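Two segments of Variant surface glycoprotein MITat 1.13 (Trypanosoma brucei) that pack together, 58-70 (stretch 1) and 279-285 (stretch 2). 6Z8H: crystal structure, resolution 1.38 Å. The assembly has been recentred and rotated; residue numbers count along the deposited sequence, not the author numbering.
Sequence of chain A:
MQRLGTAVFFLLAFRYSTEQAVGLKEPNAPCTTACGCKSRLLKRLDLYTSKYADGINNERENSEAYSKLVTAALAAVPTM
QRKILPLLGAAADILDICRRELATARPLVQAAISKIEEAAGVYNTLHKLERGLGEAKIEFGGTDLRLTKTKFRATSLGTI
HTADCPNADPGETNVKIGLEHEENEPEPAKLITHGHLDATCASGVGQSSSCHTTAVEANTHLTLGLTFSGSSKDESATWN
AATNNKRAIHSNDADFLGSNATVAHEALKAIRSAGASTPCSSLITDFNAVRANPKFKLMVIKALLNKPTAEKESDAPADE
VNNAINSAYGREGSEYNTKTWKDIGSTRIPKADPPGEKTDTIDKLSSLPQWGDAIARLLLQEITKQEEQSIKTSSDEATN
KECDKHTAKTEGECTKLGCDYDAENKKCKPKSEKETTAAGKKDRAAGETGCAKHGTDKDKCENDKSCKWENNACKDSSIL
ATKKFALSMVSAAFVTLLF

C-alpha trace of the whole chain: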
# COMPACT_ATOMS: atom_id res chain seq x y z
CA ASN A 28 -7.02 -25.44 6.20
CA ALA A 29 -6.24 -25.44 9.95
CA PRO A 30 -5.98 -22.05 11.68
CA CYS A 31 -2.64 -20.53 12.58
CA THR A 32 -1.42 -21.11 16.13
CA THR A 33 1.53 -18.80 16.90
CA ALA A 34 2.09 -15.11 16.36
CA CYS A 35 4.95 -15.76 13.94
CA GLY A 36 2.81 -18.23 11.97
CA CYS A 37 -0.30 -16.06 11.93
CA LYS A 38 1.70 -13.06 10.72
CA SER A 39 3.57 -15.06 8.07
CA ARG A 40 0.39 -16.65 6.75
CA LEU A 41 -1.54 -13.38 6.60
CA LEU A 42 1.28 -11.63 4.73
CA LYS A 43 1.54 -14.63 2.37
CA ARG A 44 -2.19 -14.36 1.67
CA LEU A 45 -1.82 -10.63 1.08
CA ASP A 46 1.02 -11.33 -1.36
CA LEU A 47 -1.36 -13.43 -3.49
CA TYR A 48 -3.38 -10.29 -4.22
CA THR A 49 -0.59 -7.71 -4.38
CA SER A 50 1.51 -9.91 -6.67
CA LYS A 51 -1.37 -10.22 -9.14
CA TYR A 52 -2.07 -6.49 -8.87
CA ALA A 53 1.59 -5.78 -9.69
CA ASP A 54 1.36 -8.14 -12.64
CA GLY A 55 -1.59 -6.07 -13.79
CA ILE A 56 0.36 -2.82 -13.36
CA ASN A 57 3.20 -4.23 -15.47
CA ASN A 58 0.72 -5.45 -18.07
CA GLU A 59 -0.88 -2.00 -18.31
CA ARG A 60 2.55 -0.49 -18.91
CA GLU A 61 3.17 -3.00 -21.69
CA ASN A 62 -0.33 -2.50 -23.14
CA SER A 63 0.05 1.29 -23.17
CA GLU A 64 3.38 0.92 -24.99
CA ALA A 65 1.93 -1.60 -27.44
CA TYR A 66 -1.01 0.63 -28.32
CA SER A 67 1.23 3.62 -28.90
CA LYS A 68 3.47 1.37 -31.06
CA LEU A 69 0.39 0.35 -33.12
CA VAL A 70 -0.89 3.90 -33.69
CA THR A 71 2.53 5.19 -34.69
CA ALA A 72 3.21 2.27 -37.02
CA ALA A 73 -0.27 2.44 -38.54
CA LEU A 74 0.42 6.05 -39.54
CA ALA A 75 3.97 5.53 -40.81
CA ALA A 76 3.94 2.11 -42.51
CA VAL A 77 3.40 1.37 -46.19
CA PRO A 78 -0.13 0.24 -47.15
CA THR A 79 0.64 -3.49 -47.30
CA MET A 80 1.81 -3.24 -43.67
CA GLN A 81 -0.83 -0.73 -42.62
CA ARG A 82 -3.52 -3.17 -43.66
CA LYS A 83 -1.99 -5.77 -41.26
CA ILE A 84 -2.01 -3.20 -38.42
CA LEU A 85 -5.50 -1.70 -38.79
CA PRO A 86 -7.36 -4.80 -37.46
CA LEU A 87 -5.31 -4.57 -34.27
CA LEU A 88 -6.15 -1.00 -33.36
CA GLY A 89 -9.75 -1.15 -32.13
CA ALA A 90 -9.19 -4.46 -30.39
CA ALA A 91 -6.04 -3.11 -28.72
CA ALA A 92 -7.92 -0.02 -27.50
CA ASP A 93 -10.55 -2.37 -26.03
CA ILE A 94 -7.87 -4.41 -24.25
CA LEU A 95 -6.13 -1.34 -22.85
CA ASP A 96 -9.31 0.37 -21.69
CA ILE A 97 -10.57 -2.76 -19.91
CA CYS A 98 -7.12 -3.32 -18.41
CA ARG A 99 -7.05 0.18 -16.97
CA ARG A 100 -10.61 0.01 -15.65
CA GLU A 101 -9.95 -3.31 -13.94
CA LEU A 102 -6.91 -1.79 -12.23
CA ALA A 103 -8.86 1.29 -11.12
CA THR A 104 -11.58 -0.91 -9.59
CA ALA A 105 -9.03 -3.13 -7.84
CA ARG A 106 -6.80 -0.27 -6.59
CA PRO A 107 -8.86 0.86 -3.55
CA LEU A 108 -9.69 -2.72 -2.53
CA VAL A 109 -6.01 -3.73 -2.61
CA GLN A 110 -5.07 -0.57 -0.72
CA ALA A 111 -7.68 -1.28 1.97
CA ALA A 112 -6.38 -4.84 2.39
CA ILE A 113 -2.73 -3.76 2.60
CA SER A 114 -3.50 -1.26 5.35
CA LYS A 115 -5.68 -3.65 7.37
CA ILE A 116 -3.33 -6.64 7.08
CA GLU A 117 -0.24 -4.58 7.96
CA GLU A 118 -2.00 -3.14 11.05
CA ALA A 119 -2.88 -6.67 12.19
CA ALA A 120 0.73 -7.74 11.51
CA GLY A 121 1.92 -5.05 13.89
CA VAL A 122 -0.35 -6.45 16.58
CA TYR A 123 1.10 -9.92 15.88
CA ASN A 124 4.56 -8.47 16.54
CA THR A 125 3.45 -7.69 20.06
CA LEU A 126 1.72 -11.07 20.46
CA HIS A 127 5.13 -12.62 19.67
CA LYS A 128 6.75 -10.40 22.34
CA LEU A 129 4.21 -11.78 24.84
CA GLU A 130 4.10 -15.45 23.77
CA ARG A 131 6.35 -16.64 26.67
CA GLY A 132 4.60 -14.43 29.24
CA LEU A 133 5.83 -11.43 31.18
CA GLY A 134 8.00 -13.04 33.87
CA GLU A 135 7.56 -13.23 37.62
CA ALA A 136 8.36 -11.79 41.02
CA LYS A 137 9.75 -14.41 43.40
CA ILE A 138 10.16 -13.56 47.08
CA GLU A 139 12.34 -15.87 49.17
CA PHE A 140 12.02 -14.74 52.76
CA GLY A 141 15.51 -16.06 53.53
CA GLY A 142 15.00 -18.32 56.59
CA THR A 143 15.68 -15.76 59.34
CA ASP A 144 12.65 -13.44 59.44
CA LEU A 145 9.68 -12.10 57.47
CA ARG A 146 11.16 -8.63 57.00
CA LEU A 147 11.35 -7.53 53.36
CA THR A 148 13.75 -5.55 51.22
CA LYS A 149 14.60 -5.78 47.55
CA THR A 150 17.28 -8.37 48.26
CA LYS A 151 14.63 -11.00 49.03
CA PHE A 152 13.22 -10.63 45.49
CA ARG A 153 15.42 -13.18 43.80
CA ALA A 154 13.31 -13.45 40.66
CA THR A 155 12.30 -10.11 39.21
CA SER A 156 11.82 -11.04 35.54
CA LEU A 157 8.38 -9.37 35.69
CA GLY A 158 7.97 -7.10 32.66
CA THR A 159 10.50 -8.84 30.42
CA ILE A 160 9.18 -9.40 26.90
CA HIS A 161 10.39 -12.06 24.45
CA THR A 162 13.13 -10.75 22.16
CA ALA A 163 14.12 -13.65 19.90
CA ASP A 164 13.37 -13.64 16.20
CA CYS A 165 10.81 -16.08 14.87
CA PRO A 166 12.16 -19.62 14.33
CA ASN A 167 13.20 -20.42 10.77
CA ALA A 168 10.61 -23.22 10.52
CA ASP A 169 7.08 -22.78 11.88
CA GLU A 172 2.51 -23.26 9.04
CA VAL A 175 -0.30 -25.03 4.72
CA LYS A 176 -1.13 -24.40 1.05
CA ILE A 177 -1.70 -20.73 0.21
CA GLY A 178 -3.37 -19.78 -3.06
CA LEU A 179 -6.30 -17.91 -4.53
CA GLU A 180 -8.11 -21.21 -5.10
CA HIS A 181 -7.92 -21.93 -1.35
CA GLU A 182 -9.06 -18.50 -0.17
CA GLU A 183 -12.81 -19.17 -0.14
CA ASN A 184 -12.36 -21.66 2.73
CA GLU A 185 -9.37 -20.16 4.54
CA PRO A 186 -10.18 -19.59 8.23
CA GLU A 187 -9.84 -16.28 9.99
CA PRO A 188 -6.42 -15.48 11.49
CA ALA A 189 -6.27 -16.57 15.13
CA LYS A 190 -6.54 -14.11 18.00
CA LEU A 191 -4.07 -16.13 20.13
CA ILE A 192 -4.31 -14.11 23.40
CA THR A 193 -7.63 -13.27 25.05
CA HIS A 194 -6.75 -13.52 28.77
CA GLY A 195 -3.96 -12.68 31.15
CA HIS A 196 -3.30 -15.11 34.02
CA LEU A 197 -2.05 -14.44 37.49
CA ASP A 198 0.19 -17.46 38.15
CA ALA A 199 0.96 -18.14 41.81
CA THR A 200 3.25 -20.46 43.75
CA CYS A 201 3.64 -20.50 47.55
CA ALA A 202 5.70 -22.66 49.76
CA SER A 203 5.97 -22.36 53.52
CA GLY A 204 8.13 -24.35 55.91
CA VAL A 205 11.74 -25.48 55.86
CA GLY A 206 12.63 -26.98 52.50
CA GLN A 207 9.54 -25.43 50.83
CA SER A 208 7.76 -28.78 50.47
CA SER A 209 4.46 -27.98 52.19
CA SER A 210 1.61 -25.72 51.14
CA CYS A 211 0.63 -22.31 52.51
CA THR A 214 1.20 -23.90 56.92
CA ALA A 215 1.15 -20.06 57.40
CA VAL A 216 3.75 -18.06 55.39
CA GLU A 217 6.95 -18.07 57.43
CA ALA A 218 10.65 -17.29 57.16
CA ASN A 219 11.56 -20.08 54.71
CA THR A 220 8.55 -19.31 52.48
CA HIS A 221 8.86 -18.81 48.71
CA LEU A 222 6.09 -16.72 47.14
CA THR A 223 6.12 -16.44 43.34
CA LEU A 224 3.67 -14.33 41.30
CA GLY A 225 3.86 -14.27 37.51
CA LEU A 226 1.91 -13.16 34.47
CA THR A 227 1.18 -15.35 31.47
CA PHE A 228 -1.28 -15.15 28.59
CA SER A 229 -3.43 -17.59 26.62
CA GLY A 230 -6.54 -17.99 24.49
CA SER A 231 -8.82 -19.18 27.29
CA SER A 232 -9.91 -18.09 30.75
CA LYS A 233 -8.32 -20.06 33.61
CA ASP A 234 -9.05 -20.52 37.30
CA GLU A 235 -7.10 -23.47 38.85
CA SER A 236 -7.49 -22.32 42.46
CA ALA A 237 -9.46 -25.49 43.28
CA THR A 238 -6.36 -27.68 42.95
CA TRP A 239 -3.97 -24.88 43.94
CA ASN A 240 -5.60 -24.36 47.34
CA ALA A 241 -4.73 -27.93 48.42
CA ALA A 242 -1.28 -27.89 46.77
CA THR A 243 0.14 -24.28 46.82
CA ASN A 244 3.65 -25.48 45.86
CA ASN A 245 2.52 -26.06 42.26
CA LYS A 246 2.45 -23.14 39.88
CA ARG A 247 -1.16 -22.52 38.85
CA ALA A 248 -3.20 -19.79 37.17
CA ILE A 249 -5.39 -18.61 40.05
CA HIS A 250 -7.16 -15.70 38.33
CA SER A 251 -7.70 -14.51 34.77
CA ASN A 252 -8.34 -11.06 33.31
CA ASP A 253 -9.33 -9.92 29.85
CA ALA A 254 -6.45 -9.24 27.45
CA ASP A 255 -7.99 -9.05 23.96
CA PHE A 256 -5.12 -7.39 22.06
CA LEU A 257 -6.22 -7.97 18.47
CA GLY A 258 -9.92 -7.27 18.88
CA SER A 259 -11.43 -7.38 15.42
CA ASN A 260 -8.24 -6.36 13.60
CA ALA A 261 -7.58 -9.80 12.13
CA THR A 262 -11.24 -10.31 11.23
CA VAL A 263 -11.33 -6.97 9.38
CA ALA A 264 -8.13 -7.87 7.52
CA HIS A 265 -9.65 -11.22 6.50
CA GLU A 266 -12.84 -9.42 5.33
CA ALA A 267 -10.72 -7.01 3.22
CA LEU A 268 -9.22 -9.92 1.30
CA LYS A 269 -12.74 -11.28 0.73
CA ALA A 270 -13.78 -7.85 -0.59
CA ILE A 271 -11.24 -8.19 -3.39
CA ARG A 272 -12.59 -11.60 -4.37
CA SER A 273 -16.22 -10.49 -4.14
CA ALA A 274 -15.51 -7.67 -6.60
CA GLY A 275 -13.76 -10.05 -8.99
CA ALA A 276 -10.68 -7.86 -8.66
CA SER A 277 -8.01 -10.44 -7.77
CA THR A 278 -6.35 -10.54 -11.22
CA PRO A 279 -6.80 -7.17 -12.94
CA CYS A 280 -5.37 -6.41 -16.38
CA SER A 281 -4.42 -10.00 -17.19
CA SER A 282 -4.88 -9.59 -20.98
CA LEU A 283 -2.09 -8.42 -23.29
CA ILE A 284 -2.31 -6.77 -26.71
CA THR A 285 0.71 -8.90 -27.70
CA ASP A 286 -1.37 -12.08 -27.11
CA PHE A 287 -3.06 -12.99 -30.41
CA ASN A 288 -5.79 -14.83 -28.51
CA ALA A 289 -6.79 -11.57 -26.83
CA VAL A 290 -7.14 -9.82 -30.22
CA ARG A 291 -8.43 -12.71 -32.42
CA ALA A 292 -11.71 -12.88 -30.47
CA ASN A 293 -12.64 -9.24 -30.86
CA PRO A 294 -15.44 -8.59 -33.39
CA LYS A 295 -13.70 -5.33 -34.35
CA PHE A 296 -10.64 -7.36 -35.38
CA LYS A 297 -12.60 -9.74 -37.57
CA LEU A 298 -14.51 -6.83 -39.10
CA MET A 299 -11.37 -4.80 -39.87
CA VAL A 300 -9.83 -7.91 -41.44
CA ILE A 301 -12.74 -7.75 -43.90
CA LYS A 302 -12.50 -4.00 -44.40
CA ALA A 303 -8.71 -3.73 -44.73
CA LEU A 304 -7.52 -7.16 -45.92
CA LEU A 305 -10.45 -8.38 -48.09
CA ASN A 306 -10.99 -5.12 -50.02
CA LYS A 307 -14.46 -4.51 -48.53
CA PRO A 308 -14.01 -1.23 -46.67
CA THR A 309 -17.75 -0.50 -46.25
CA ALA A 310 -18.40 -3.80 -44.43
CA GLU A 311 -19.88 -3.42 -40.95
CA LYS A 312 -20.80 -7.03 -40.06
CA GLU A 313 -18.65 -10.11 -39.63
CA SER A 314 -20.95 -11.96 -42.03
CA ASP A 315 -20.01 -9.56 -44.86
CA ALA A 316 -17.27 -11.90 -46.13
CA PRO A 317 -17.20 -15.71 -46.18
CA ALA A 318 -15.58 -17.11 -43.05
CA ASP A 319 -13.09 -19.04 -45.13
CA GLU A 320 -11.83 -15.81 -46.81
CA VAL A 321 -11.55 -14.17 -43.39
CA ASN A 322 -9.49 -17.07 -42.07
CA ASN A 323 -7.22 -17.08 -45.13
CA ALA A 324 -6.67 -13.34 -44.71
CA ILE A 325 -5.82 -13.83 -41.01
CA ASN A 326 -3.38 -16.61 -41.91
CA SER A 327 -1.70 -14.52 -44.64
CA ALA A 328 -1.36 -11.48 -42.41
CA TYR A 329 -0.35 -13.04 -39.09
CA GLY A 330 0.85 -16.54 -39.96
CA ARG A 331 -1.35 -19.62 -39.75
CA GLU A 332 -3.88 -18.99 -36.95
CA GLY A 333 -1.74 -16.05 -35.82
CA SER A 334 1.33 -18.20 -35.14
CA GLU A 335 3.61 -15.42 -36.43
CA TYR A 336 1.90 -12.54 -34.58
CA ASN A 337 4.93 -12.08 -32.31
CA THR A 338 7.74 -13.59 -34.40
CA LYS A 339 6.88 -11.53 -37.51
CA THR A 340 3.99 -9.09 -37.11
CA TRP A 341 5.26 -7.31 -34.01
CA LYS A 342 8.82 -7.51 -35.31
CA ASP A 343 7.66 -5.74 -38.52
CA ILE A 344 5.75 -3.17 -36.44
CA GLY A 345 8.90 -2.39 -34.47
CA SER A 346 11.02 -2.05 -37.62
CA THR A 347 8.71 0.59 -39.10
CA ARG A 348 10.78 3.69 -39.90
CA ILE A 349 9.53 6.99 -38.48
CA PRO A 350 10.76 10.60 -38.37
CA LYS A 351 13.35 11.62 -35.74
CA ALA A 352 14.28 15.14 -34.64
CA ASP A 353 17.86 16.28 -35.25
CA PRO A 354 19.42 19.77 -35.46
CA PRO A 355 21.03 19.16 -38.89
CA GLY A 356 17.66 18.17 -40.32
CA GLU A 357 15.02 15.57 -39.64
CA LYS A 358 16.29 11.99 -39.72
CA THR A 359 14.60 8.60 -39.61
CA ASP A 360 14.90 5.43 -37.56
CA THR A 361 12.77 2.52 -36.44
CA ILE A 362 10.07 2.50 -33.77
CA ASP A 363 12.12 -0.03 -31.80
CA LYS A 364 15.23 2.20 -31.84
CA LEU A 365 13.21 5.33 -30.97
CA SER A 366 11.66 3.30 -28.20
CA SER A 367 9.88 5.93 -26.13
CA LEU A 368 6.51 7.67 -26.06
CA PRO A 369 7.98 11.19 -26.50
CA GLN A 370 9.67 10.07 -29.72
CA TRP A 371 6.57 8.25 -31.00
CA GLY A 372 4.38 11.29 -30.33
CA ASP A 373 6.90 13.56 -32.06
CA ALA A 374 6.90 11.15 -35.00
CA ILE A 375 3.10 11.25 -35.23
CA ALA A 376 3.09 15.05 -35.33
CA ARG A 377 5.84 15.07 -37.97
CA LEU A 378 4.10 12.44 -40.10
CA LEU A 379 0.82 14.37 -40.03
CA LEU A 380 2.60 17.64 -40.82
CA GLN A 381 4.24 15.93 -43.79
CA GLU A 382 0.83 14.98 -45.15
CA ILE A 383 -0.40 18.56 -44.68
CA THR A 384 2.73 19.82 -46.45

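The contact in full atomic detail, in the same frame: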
# COMPACT_ATOMS: atom_id res chain seq x y z
N ASN A 58 1.40 -5.17 -16.82
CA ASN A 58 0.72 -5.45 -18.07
C ASN A 58 0.16 -4.17 -18.66
O ASN A 58 0.14 -4.00 -19.89
CB ASN A 58 -0.40 -6.46 -17.86
CG ASN A 58 0.11 -7.87 -17.65
OD1 ASN A 58 1.29 -8.18 -17.86
ND2 ASN A 58 -0.79 -8.73 -17.26
N GLU A 59 -0.36 -3.27 -17.82
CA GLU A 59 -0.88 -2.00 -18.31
C GLU A 59 0.23 -1.17 -18.91
O GLU A 59 0.01 -0.45 -19.91
CB GLU A 59 -1.56 -1.23 -17.18
CG GLU A 59 -2.38 0.00 -17.57
CD GLU A 59 -1.57 1.26 -17.84
OE1 GLU A 59 -0.43 1.43 -17.33
OE2 GLU A 59 -2.10 2.13 -18.57
N ARG A 60 1.42 -1.20 -18.31
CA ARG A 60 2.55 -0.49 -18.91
C ARG A 60 2.87 -1.04 -20.28
O ARG A 60 3.08 -0.28 -21.23
CB ARG A 60 3.79 -0.55 -18.01
CG ARG A 60 5.06 -0.03 -18.65
CD ARG A 60 6.30 -0.18 -17.77
NE ARG A 60 6.83 -1.54 -17.78
CZ ARG A 60 6.89 -2.33 -16.71
NH1 ARG A 60 6.48 -1.90 -15.52
NH2 ARG A 60 7.40 -3.55 -16.83
N GLU A 61 2.89 -2.37 -20.41
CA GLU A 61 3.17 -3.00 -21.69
C GLU A 61 2.05 -2.74 -22.68
O GLU A 61 2.32 -2.52 -23.86
CB GLU A 61 3.36 -4.51 -21.53
CG GLU A 61 4.63 -4.91 -20.81
CD GLU A 61 4.83 -6.41 -20.77
OE1 GLU A 61 4.08 -7.15 -21.43
OE2 GLU A 61 5.75 -6.84 -20.06
N ASN A 62 0.79 -2.76 -22.24
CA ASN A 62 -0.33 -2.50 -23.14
C ASN A 62 -0.33 -1.05 -23.61
O ASN A 62 -0.61 -0.77 -24.78
CB ASN A 62 -1.66 -2.86 -22.48
CG ASN A 62 -1.92 -4.36 -22.44
OD1 ASN A 62 -1.42 -5.11 -23.27
ND2 ASN A 62 -2.71 -4.80 -21.43
N SER A 63 -0.04 -0.09 -22.72
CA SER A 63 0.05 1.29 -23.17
C SER A 63 1.13 1.46 -24.22
O SER A 63 0.90 2.12 -25.24
CB SER A 63 0.37 2.20 -21.99
OG SER A 63 -0.71 2.28 -21.09
N GLU A 64 2.30 0.84 -24.01
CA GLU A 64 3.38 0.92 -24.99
C GLU A 64 2.97 0.25 -26.30
O GLU A 64 3.23 0.78 -27.39
CB GLU A 64 4.63 0.23 -24.46
CG GLU A 64 5.81 0.26 -25.40
CD GLU A 64 7.08 -0.29 -24.78
OE1 GLU A 64 7.64 0.36 -23.87
OE2 GLU A 64 7.52 -1.39 -25.19
N ALA A 65 2.31 -0.91 -26.22
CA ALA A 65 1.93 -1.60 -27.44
C ALA A 65 0.95 -0.77 -28.25
O ALA A 65 1.06 -0.71 -29.48
CB ALA A 65 1.30 -2.95 -27.10
N TYR A 66 -0.03 -0.15 -27.59
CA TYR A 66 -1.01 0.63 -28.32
C TYR A 66 -0.36 1.83 -28.98
O TYR A 66 -0.69 2.17 -30.11
CB TYR A 66 -2.13 1.08 -27.38
CG TYR A 66 -3.22 1.84 -28.07
CD1 TYR A 66 -4.07 1.22 -28.96
CD2 TYR A 66 -3.37 3.19 -27.86
CE1 TYR A 66 -5.06 1.93 -29.62
CE2 TYR A 66 -4.36 3.91 -28.48
CZ TYR A 66 -5.20 3.28 -29.38
OH TYR A 66 -6.17 4.02 -30.00
N SER A 67 0.53 2.51 -28.27
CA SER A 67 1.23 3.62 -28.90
C SER A 67 2.04 3.18 -30.10
O SER A 67 2.08 3.88 -31.11
CB SER A 67 2.10 4.33 -27.87
OG SER A 67 1.26 5.04 -27.00
N LYS A 68 2.65 2.00 -29.99
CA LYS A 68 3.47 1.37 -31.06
C LYS A 68 2.58 1.11 -32.27
O LYS A 68 3.06 1.32 -33.41
CB LYS A 68 4.12 0.08 -30.55
CG LYS A 68 5.49 0.25 -29.92
CD LYS A 68 6.38 -0.97 -30.07
CE LYS A 68 6.93 -1.46 -28.74
NZ LYS A 68 7.72 -2.71 -28.91
N LEU A 69 1.33 0.67 -32.05
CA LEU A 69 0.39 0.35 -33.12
C LEU A 69 -0.07 1.63 -33.82
O LEU A 69 -0.14 1.67 -35.05
CB LEU A 69 -0.83 -0.40 -32.58
CG LEU A 69 -0.65 -1.86 -32.17
CD1 LEU A 69 -1.90 -2.38 -31.52
CD2 LEU A 69 -0.32 -2.66 -33.42
N VAL A 70 -0.42 2.66 -33.06
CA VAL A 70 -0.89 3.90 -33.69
C VAL A 70 0.21 4.50 -34.54
O VAL A 70 -0.01 4.92 -35.69
CB VAL A 70 -1.42 4.88 -32.64
CG1 VAL A 70 -1.74 6.22 -33.27
CG2 VAL A 70 -2.63 4.32 -31.95
N PRO A 279 -6.50 -8.23 -11.96
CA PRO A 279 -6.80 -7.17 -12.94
C PRO A 279 -5.77 -7.11 -14.05
O PRO A 279 -4.59 -7.40 -13.89
CB PRO A 279 -6.74 -5.89 -12.10
CG PRO A 279 -5.75 -6.23 -11.00
CD PRO A 279 -6.00 -7.71 -10.68
N CYS A 280 -6.24 -6.67 -15.22
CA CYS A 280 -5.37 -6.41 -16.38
C CYS A 280 -4.52 -7.63 -16.72
O CYS A 280 -3.29 -7.54 -16.87
CB CYS A 280 -4.48 -5.19 -16.18
SG CYS A 280 -3.64 -4.81 -17.80
N SER A 281 -5.17 -8.79 -16.84
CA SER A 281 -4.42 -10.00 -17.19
C SER A 281 -4.23 -10.17 -18.69
O SER A 281 -3.43 -11.02 -19.09
CB SER A 281 -5.10 -11.25 -16.63
OG SER A 281 -6.37 -11.49 -17.20
N SER A 282 -4.92 -9.39 -19.54
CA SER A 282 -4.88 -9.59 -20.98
C SER A 282 -3.84 -8.66 -21.59
O SER A 282 -3.67 -7.52 -21.14
CB SER A 282 -6.25 -9.28 -21.59
OG SER A 282 -7.21 -10.21 -21.14
N LEU A 283 -3.16 -9.15 -22.63
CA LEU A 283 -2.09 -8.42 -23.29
C LEU A 283 -2.39 -8.27 -24.78
O LEU A 283 -2.78 -9.23 -25.45
CB LEU A 283 -0.74 -9.11 -23.15
CG LEU A 283 -0.03 -9.06 -21.80
CD1 LEU A 283 1.21 -9.96 -21.87
CD2 LEU A 283 0.38 -7.66 -21.40
N ILE A 284 -2.19 -7.04 -25.28
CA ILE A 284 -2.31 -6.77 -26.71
C ILE A 284 -1.39 -7.68 -27.52
O ILE A 284 -1.74 -8.06 -28.64
CB ILE A 284 -1.98 -5.28 -26.94
CG1 ILE A 284 -3.13 -4.41 -26.43
CG2 ILE A 284 -1.74 -4.99 -28.43
CD1 ILE A 284 -2.79 -2.95 -26.27
N THR A 285 -0.24 -8.07 -26.97
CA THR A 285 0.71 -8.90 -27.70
C THR A 285 0.31 -10.38 -27.70
O THR A 285 1.03 -11.20 -28.28
CB THR A 285 2.12 -8.75 -27.12
OG1 THR A 285 2.05 -8.99 -25.71
CG2 THR A 285 2.69 -7.36 -27.37
O HOH W 1 3.35 -7.32 -24.06
O HOH W 2 0.79 -6.05 -24.81

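Stretch 1 is one helix throughout; stretch 2 is an irregular segment lying along it. Together they bury 503 Å². Asn58, Glu61, Asn62, Ala65, Tyr66 and Leu69 recur at helical spacing, so one side of the helix makes most of the contact.

Asn58 points toward stretch 2. Asn58 ND2 donates to Cys280 O at 2.8 Å, nearly straight at 168°. The amide thus satisfies a carbonyl of a loop that has no regular backbone pairing. Asn58 CB also packs on Cys280 SG at 3.6 Å. Glu59 leaves the interface at its end, but Glu59 N lies 3.6 Å from Cys280 SG. Cys280 is buried, and its side chain is covalently bonded elsewhere in the structure.

Arg60 makes no contact. Glu61 lies at the exposed margin. Glu61 OE1 sits 3.7 Å from Leu283 CD2 and accepts a hydrogen bond from water 1 at 2.7 Å. The same water is 2.7 Å from Thr285 OG1, which links the two stretches.

Asn62 is the central polar residue. Asn62 ND2 donates to Ser282 O at 2.9 Å, and Asn62 OD1 accepts from Ile284 N at 2.9 Å. One side-chain amide therefore satisfies both a carbonyl and an NH of the loop backbone. This suits asparagine, which carries a donor and an acceptor on one short chain. Asn62 OD1 also accepts from water 2 at 2.9 Å, and that water accepts from Thr285 N at 3.1 Å.

Ser63 and Glu64 do not touch stretch 2. Beyond them the contact becomes apolar and centres on buried Ile284. Ala65 points its methyl toward stretch 2, and this small apolar group packs directly on the isoleucine, with Ala65 CB 3.9 Å from Ile284 CG2. Tyr66 CB is 4.2 Å from Ile284 CD1, while its ring leads away. Leu69 CD1 adds a further apolar contact, 4.0 Å from Ile284 CG2.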